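Local coordinates for AvrRxo1-ORF1 (Xanthomonas oryzae pv. oryzicola, PDB 4Z8T), which is a type III effector with a polynucleotide kinase-like domain of the P-loop NTPase class, and probably acts as a kinase on a nucleotide-type substrate, at residues E56-D61 against I86-A91; N73-K78 against V194-R199; G62-L67 against G177-L182. All coordinates share one frame; numbering follows the deposited sequence.

Contact 1: E56-D61 against I86-A91; sequences ESLESD and IPVLAA
Leu58 lays its CD2 methyl over the first turn of helix 87-95, 3.6 Å from the carbonyl oxygen Val88 O and 3.9 Å from the methyl Val88 CG1. Its CG stands anti to its own carbonyl carbon (chi1 -67°), the two side chains cross at roughly a right angle, and the single methyl CD2 meets both branches of the valine. Val88 holds CG1 in the crowded position between its backbone N and carbonyl carbon (chi1 79°), which sends CG2 anti to the N and on to Asp61, where it lies 3.6 Å from CB. These two side chains pass antiparallel.

Beside this apolar patch a water bridges the two segments. It accepts a hydrogen bond from Ser57 OG (2.7 Å) and donates to Asp61 OD2 (2.7 Å) and to Val88 O (2.9 Å). Ser57 OG is also hydrogen-bonded to Lys95 farther along the second helix. The contact packs the end of helix 34-60 on the start of helix 87-95; the short axes come to 9.2 Å at 135°, while Phe68 of strand 66-71 touches both Leu58 and Val88. The chemistry is thus divided: methyl packing lies on the side toward Phe68, and direct polar pairing is replaced by a water whose three bonds let a serine, a carboxylate and a helix carbonyl share one partner.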
loop_
_atom_site.group_PDB
_atom_site.type_symbol
_atom_site.label_atom_id
_atom_site.label_comp_id
_atom_site.label_asym_id
_atom_site.label_seq_id
_atom_site.Cartn_x
_atom_site.Cartn_y
_atom_site.Cartn_z
ATOM N N GLU A 56 34.877 23.727 -16.571
ATOM C CA GLU A 56 35.102 25.003 -17.242
ATOM C C GLU A 56 33.816 25.513 -17.872
ATOM O O GLU A 56 33.564 26.721 -17.871
ATOM C CB GLU A 56 36.200 24.887 -18.304
ATOM C CG GLU A 56 37.599 24.605 -17.767
ATOM C CD GLU A 56 38.244 25.788 -17.059
ATOM O OE1 GLU A 56 37.648 26.884 -17.006
ATOM O OE2 GLU A 56 39.376 25.619 -16.549
ATOM N N SER A 57 32.994 24.606 -18.408
ATOM C CA SER A 57 31.683 25.005 -18.933
ATOM C C SER A 57 30.807 25.614 -17.859
ATOM O O SER A 57 30.243 26.694 -18.053
ATOM C CB SER A 57 30.954 23.822 -19.587
ATOM O OG SER A 57 29.672 24.209 -20.079
ATOM N N LEU A 58 30.692 24.914 -16.730
ATOM C CA LEU A 58 29.872 25.386 -15.620
ATOM C C LEU A 58 30.342 26.747 -15.106
ATOM O O LEU A 58 29.523 27.625 -14.847
ATOM C CB LEU A 58 29.888 24.356 -14.489
ATOM C CG LEU A 58 29.179 23.050 -14.857
ATOM C CD1 LEU A 58 29.581 21.913 -13.912
ATOM C CD2 LEU A 58 27.654 23.236 -14.840
ATOM N N GLU A 59 31.654 26.931 -14.975
ATOM C CA GLU A 59 32.165 28.201 -14.446
ATOM C C GLU A 59 31.909 29.353 -15.413
ATOM O O GLU A 59 31.534 30.462 -15.005
ATOM C CB GLU A 59 33.657 28.097 -14.125
ATOM C CG GLU A 59 34.243 29.401 -13.589
ATOM C CD GLU A 59 35.699 29.263 -13.262
ATOM O OE1 GLU A 59 36.041 28.326 -12.511
ATOM O OE2 GLU A 59 36.502 30.084 -13.760
ATOM N N SER A 60 32.108 29.084 -16.695
ATOM C CA SER A 60 31.861 30.068 -17.738
ATOM C C SER A 60 30.399 30.488 -17.742
ATOM O O SER A 60 30.066 31.621 -18.102
ATOM C CB SER A 60 32.232 29.481 -19.093
ATOM O OG SER A 60 32.021 30.427 -20.122
ATOM N N ASP A 61 29.518 29.578 -17.340
ATOM C CA ASP A 61 28.095 29.894 -17.301
ATOM C C ASP A 61 27.695 30.459 -15.938
ATOM O O ASP A 61 26.513 30.554 -15.624
ATOM C CB ASP A 61 27.248 28.661 -17.655
ATOM C CG ASP A 61 27.215 28.374 -19.147
ATOM O OD1 ASP A 61 27.481 29.292 -19.954
ATOM O OD2 ASP A 61 26.906 27.220 -19.522
ATOM N N ILE A 86 18.185 20.590 -14.988
ATOM C CA ILE A 86 19.404 21.250 -14.527
ATOM C C ILE A 86 20.074 21.874 -15.748
ATOM O O ILE A 86 21.118 21.390 -16.194
ATOM C CB ILE A 86 20.391 20.278 -13.799
ATOM C CG1 ILE A 86 19.637 19.302 -12.880
ATOM C CG2 ILE A 86 21.447 21.059 -13.014
ATOM C CD1 ILE A 86 20.496 18.151 -12.388
ATOM N N PRO A 87 19.472 22.949 -16.290
ATOM C CA PRO A 87 19.947 23.514 -17.566
ATOM C C PRO A 87 21.445 23.821 -17.644
ATOM O O PRO A 87 22.038 23.611 -18.710
ATOM C CB PRO A 87 19.150 24.822 -17.701
ATOM C CG PRO A 87 17.929 24.616 -16.883
ATOM C CD PRO A 87 18.337 23.713 -15.734
ATOM N N VAL A 88 22.056 24.337 -16.577
ATOM C CA VAL A 88 23.483 24.653 -16.649
ATOM C C VAL A 88 24.320 23.385 -16.816
ATOM O O VAL A 88 25.317 23.378 -17.534
ATOM C CB VAL A 88 23.951 25.554 -15.467
ATOM C CG1 VAL A 88 24.166 24.752 -14.169
ATOM C CG2 VAL A 88 25.206 26.327 -15.834
ATOM N N LEU A 89 23.882 22.299 -16.188
ATOM C CA LEU A 89 24.625 21.053 -16.247
ATOM C C LEU A 89 24.359 20.382 -17.591
ATOM O O LEU A 89 25.265 19.781 -18.178
ATOM C CB LEU A 89 24.250 20.148 -15.081
ATOM C CG LEU A 89 24.895 18.768 -15.109
ATOM C CD1 LEU A 89 26.413 18.898 -15.089
ATOM C CD2 LEU A 89 24.390 17.963 -13.911
ATOM N N ALA A 90 23.126 20.512 -18.080
ATOM C CA ALA A 90 22.792 19.984 -19.403
ATOM C C ALA A 90 23.705 20.575 -20.462
ATOM O O ALA A 90 24.174 19.856 -21.353
ATOM C CB ALA A 90 21.346 20.256 -19.749
ATOM N N ALA A 91 23.960 21.879 -20.368
ATOM C CA ALA A 91 24.836 22.553 -21.316
ATOM C C ALA A 91 26.253 21.996 -21.241
ATOM O O ALA A 91 26.941 21.851 -22.259
ATOM C CB ALA A 91 24.838 24.062 -21.036
HETATM O O HOH W 1 27.633 24.810 -18.427
#

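Contact 2: N73-K78 against V194-R199. With SO4 (sulfate ion), chain D; SO4 (sulfate ion), chain E.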
loop_
_atom_site.group_PDB
_atom_site.type_symbol
_atom_site.label_atom_id
_atom_site.label_comp_id
_atom_site.label_asym_id
_atom_site.label_seq_id
_atom_site.Cartn_x
_atom_site.Cartn_y
_atom_site.Cartn_z
ATOM N N ASN A 73 17.416 5.621 -7.285
ATOM C CA ASN A 73 17.620 4.221 -7.616
ATOM C C ASN A 73 17.898 4.003 -9.106
ATOM O O ASN A 73 17.715 4.886 -9.940
ATOM C CB ASN A 73 16.380 3.417 -7.197
ATOM C CG ASN A 73 16.648 1.931 -7.097
ATOM O OD1 ASN A 73 17.780 1.501 -6.844
ATOM N ND2 ASN A 73 15.590 1.128 -7.287
ATOM N N THR A 74 18.335 2.795 -9.411
ATOM C CA THR A 74 18.629 2.376 -10.775
ATOM C C THR A 74 17.449 2.599 -11.729
ATOM O O THR A 74 16.309 2.250 -11.415
ATOM C CB THR A 74 18.994 0.886 -10.745
ATOM O OG1 THR A 74 20.062 0.687 -9.807
ATOM C CG2 THR A 74 19.439 0.401 -12.108
ATOM N N ALA A 75 17.739 3.162 -12.902
ATOM C CA ALA A 75 16.759 3.262 -13.987
ATOM C C ALA A 75 15.469 3.948 -13.578
ATOM O O ALA A 75 14.369 3.495 -13.926
ATOM C CB ALA A 75 16.479 1.876 -14.603
ATOM N N THR A 76 15.610 5.059 -12.865
ATOM C CA THR A 76 14.463 5.849 -12.435
ATOM C C THR A 76 14.220 7.068 -13.318
ATOM O O THR A 76 13.270 7.815 -13.093
ATOM C CB THR A 76 14.630 6.328 -10.980
ATOM O OG1 THR A 76 15.924 6.928 -10.820
ATOM C CG2 THR A 76 14.495 5.157 -10.011
ATOM N N GLY A 77 15.090 7.295 -14.291
ATOM C CA GLY A 77 14.963 8.458 -15.159
ATOM C C GLY A 77 15.892 9.597 -14.800
ATOM O O GLY A 77 15.629 10.749 -15.139
ATOM N N LYS A 78 16.991 9.274 -14.125
ATOM C CA LYS A 78 17.915 10.289 -13.628
ATOM C C LYS A 78 18.523 11.124 -14.747
ATOM O O LYS A 78 18.599 12.350 -14.644
ATOM C CB LYS A 78 19.011 9.638 -12.771
ATOM C CG LYS A 78 18.443 8.928 -11.541
ATOM C CD LYS A 78 19.487 8.088 -10.803
ATOM C CE LYS A 78 20.558 8.939 -10.190
ATOM N NZ LYS A 78 21.404 8.148 -9.218
ATOM N N VAL A 194 11.521 -2.598 -15.235
ATOM C CA VAL A 194 11.374 -2.601 -16.697
ATOM C C VAL A 194 12.421 -1.699 -17.345
ATOM O O VAL A 194 12.878 -1.965 -18.453
ATOM C CB VAL A 194 9.946 -2.295 -17.174
ATOM C CG1 VAL A 194 9.641 -0.849 -17.030
ATOM C CG2 VAL A 194 9.773 -2.736 -18.634
ATOM N N GLY A 195 12.839 -0.658 -16.630
ATOM C CA GLY A 195 13.925 0.184 -17.095
ATOM C C GLY A 195 15.220 -0.594 -17.296
ATOM O O GLY A 195 15.947 -0.379 -18.264
ATOM N N VAL A 196 15.516 -1.496 -16.367
ATOM C CA VAL A 196 16.708 -2.322 -16.465
ATOM C C VAL A 196 16.595 -3.296 -17.646
ATOM O O VAL A 196 17.549 -3.472 -18.405
ATOM C CB VAL A 196 16.969 -3.072 -15.159
ATOM C CG1 VAL A 196 18.062 -4.128 -15.360
ATOM C CG2 VAL A 196 17.413 -2.074 -14.089
ATOM N N LEU A 197 15.430 -3.916 -17.802
ATOM C CA LEU A 197 15.240 -4.858 -18.915
ATOM C C LEU A 197 15.352 -4.186 -20.276
ATOM O O LEU A 197 15.705 -4.850 -21.255
ATOM C CB LEU A 197 13.897 -5.600 -18.801
ATOM C CG LEU A 197 13.751 -6.568 -17.619
ATOM C CD1 LEU A 197 12.410 -7.290 -17.676
ATOM C CD2 LEU A 197 14.892 -7.598 -17.564
ATOM N N GLN A 198 15.064 -2.883 -20.346
ATOM C CA GLN A 198 15.186 -2.130 -21.599
ATOM C C GLN A 198 16.613 -1.754 -21.951
ATOM O O GLN A 198 16.902 -1.440 -23.110
ATOM C CB GLN A 198 14.363 -0.843 -21.543
ATOM C CG GLN A 198 12.879 -1.086 -21.622
ATOM C CD GLN A 198 12.078 0.173 -21.409
ATOM O OE1 GLN A 198 11.517 0.388 -20.333
ATOM N NE2 GLN A 198 12.017 1.019 -22.430
ATOM N N ARG A 199 17.504 -1.767 -20.964
ATOM C CA ARG A 199 18.896 -1.422 -21.231
ATOM C C ARG A 199 19.547 -2.547 -22.007
ATOM O O ARG A 199 19.536 -3.688 -21.571
ATOM C CB ARG A 199 19.653 -1.174 -19.920
ATOM C CG ARG A 199 19.202 0.092 -19.238
ATOM C CD ARG A 199 19.827 0.241 -17.864
ATOM N NE ARG A 199 19.548 1.566 -17.337
ATOM C CZ ARG A 199 20.045 2.039 -16.202
ATOM N NH1 ARG A 199 20.848 1.286 -15.471
ATOM N NH2 ARG A 199 19.729 3.271 -15.815
HETATM S S SO4 D . 17.929 6.875 -16.811
HETATM O O1 SO4 D . 16.906 6.050 -16.192
HETATM O O2 SO4 D . 17.340 7.992 -17.552
HETATM O O3 SO4 D . 18.659 6.013 -17.741
HETATM O O4 SO4 D . 18.852 7.376 -15.801
HETATM S S SO4 E . 21.678 4.113 -12.963
HETATM O O1 SO4 E . 21.977 4.782 -14.231
HETATM O O2 SO4 E . 20.385 4.608 -12.499
HETATM O O3 SO4 E . 22.717 4.494 -12.004
HETATM O O4 SO4 E . 21.713 2.660 -13.113
#
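Segment 73-78 holds most of what is probably a P-loop (Walker A motif); it follows strand 66-71 and leads into helix 78-85, and its Ala75 faces the last turns of helix 189-198. Gly195, with no side chain, lets Ala75 CB sit directly on its backbone, 3.9 Å from Gly195 C, and the two chains come to 5.2 Å between the CA atoms of Ala75 and Gly195. Arg199 reaches across to the loop on a chain extended from CG to NE, so that Ala75 CB sits over one face of the guanidinium, offset toward the rim and 3.7 Å from NH2. Thr74 CG2, anti to its own backbone N, meets Val196 CG2 at 3.8 Å and approaches the guanidinium obliquely, while Thr74 OG1 is turned to Arg159.

Two sulfates, probably from the crystallisation liquor, lie near the edge of the guanidinium plane and may mimic phosphate groups. The chain D ion takes the amide of Gly77, and Thr79 N also binds sulfate. Its chain E neighbour receives Ala75 N and a weak bond from Arg199 NH2. Arg199 NH1 gives the straightest of these bonds, 2.9 Å to O4 of the chain E sulfate with an N-H...O angle of 167°.

Contact 3: G62-L67 against G177-L182. With ACT (acetate ion), chain I.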
loop_
_atom_site.group_PDB
_atom_site.type_symbol
_atom_site.label_atom_id
_atom_site.label_comp_id
_atom_site.label_asym_id
_atom_site.label_seq_id
_atom_site.Cartn_x
_atom_site.Cartn_y
_atom_site.Cartn_z
ATOM N N GLY A 62 28.692 30.833 -15.137
ATOM C CA GLY A 62 28.457 31.577 -13.907
ATOM C C GLY A 62 28.137 30.773 -12.663
ATOM O O GLY A 62 27.705 31.328 -11.647
ATOM N N CYS A 63 28.359 29.469 -12.735
ATOM C CA CYS A 63 28.058 28.571 -11.627
ATOM C C CYS A 63 29.178 28.632 -10.586
ATOM O O CYS A 63 30.350 28.399 -10.900
ATOM C CB CYS A 63 27.905 27.143 -12.174
ATOM S SG CYS A 63 27.216 25.952 -11.016
ATOM N N GLN A 64 28.826 28.946 -9.343
ATOM C CA GLN A 64 29.807 28.890 -8.267
ATOM C C GLN A 64 30.222 27.437 -8.038
ATOM O O GLN A 64 29.539 26.528 -8.519
ATOM C CB GLN A 64 29.232 29.503 -6.984
ATOM C CG GLN A 64 28.074 28.746 -6.357
ATOM C CD GLN A 64 27.387 29.557 -5.268
ATOM O OE1 GLN A 64 28.045 30.199 -4.449
ATOM N NE2 GLN A 64 26.057 29.542 -5.265
ATOM N N PRO A 65 31.334 27.205 -7.311
ATOM C CA PRO A 65 31.766 25.811 -7.163
ATOM C C PRO A 65 30.685 24.974 -6.499
ATOM O O PRO A 65 30.168 25.338 -5.432
ATOM C CB PRO A 65 33.009 25.921 -6.274
ATOM C CG PRO A 65 33.575 27.253 -6.649
ATOM C CD PRO A 65 32.371 28.148 -6.848
ATOM N N THR A 66 30.317 23.881 -7.167
ATOM C CA THR A 66 29.112 23.134 -6.831
ATOM C C THR A 66 29.397 21.650 -6.976
ATOM O O THR A 66 30.151 21.230 -7.862
ATOM C CB THR A 66 27.954 23.532 -7.793
ATOM O OG1 THR A 66 27.588 24.903 -7.563
ATOM C CG2 THR A 66 26.709 22.676 -7.569
ATOM N N LEU A 67 28.821 20.866 -6.072
ATOM C CA LEU A 67 28.747 19.415 -6.222
ATOM C C LEU A 67 27.324 19.121 -6.666
ATOM O O LEU A 67 26.381 19.278 -5.892
ATOM C CB LEU A 67 29.051 18.725 -4.880
ATOM C CG LEU A 67 29.241 17.202 -4.798
ATOM C CD1 LEU A 67 29.920 16.828 -3.472
ATOM C CD2 LEU A 67 27.930 16.476 -4.910
ATOM N N GLY A 177 34.487 23.903 -0.128
ATOM C CA GLY A 177 33.832 25.152 -0.466
ATOM C C GLY A 177 32.892 25.024 -1.653
ATOM O O GLY A 177 32.749 25.961 -2.440
ATOM N N ARG A 178 32.256 23.867 -1.787
ATOM C CA ARG A 178 31.267 23.673 -2.848
ATOM C C ARG A 178 29.857 23.700 -2.284
ATOM O O ARG A 178 29.620 23.209 -1.171
ATOM C CB ARG A 178 31.476 22.318 -3.520
ATOM C CG ARG A 178 32.750 22.186 -4.341
ATOM C CD ARG A 178 32.768 20.820 -5.003
ATOM N NE ARG A 178 33.868 20.645 -5.951
ATOM C CZ ARG A 178 35.034 20.072 -5.667
ATOM N NH1 ARG A 178 35.292 19.618 -4.444
ATOM N NH2 ARG A 178 35.950 19.959 -6.617
ATOM N N LYS A 179 28.917 24.239 -3.062
ATOM C CA LYS A 179 27.490 24.112 -2.757
ATOM C C LYS A 179 27.083 22.696 -3.143
ATOM O O LYS A 179 27.736 22.083 -3.980
ATOM C CB LYS A 179 26.672 25.081 -3.612
ATOM C CG LYS A 179 26.813 26.533 -3.236
ATOM C CD LYS A 179 26.102 26.812 -1.931
ATOM C CE LYS A 179 26.089 28.298 -1.635
ATOM N NZ LYS A 179 25.646 28.539 -0.232
ATOM N N VAL A 180 26.023 22.176 -2.531
ATOM C CA VAL A 180 25.438 20.919 -2.979
ATOM C C VAL A 180 24.132 21.208 -3.700
ATOM O O VAL A 180 23.200 21.746 -3.104
ATOM C CB VAL A 180 25.166 19.957 -1.806
ATOM C CG1 VAL A 180 24.506 18.682 -2.320
ATOM C CG2 VAL A 180 26.460 19.617 -1.099
ATOM N N GLU A 181 24.064 20.863 -4.982
ATOM C CA GLU A 181 22.828 20.985 -5.732
ATOM C C GLU A 181 22.343 19.561 -5.944
ATOM O O GLU A 181 22.927 18.811 -6.715
ATOM C CB GLU A 181 23.080 21.673 -7.076
ATOM C CG GLU A 181 21.823 22.006 -7.844
ATOM C CD GLU A 181 21.028 23.159 -7.226
ATOM O OE1 GLU A 181 21.588 23.949 -6.408
ATOM O OE2 GLU A 181 19.828 23.286 -7.579
ATOM N N LEU A 182 21.287 19.179 -5.237
ATOM C CA LEU A 182 20.870 17.786 -5.221
ATOM C C LEU A 182 19.518 17.626 -5.882
ATOM O O LEU A 182 18.535 18.281 -5.503
ATOM C CB LEU A 182 20.832 17.256 -3.785
ATOM C CG LEU A 182 20.755 15.725 -3.688
ATOM C CD1 LEU A 182 21.493 15.239 -2.455
ATOM C CD2 LEU A 182 19.316 15.204 -3.684
HETATM C C ACT I . 28.535 26.713 1.102
HETATM O O ACT I . 27.758 27.676 0.939
HETATM O OXT ACT I . 29.491 26.644 0.286
HETATM C CH3 ACT I . 28.328 25.721 2.213
HETATM O O HOH W 2 30.398 27.476 -3.707
#
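Three backbone hydrogen bonds join the segments. Lys179 N donates to an in-plane lone pair of Pro65 O at 2.9 Å; Leu67 N then gives the shortest and straightest of the three, 2.7 Å to Lys179 O at 176°, almost head-on to the carbonyl. Glu181 N continues the ladder on Leu67 O (3.0 Å), coming from above the carbonyl plane. Between these bonds the alpha carbons of Arg178, Thr66 and Val180 make CA-H...O contacts with the same three carbonyls. Pro65 O is gripped a second time by a water that also donates to Gly177 O, beside the Schellman motif in which helix 163-176 ends.

Because Lys179 bonds through its N to Pro65 and through its O to Leu67, the two neighbours of Thr66, the pairing is parallel: Thr66 bridges Lys179 and Leu67 bridges Val180, where strands 66-71 and 179-185 start side by side in the sheet of this P-loop NTPase-like domain. Strand 154-157 flanks strand 66-71 on its other edge.

Among the side chains, Thr66 CG2 lies alongside Glu181 CB, both pointing the same way, while Thr66 OG1 turns back to Gln64 O (2.7 Å). The Gln64 side chain crosses that of Lys179 obliquely, CD 3.7 Å from Lys179 CG. A bend at chi2 (-72°) turns the end of the lysine away from segment 62-67, so that Lys179 NZ reaches ACT O of an acetate, probably from the crystallisation liquor, at 2.6 Å as well as the carbonyl of Ser236. Arg178 runs its extended chain across the Pro65-Thr66 peptide, with CD 3.9 Å from Thr66 O, before its guanidinium is held by the carbonyls of Leu141, Arg142 and Ala152.

Strand 66-71 ties the three contacts together. Contact 1 touches contact 3 directly, their centres about 11 Å apart: Leu58 O, in the last turn of helix 34-60, lies 3.0 Å from Cys63 N, a probable hydrogen bond in the turn leading to the strand. Contact 3 pairs the start of that strand with strand 179-185, and each strand then runs on toward one half of contact 2, the P-loop-like segment and helix 189-198. Contact 2 is centred about 26 Å from contact 1 and 27 Å from contact 3, though its nearest atoms come within about 7 Å and 9 Å of them, and it lies on the opposite side of the chain's centre from contact 3.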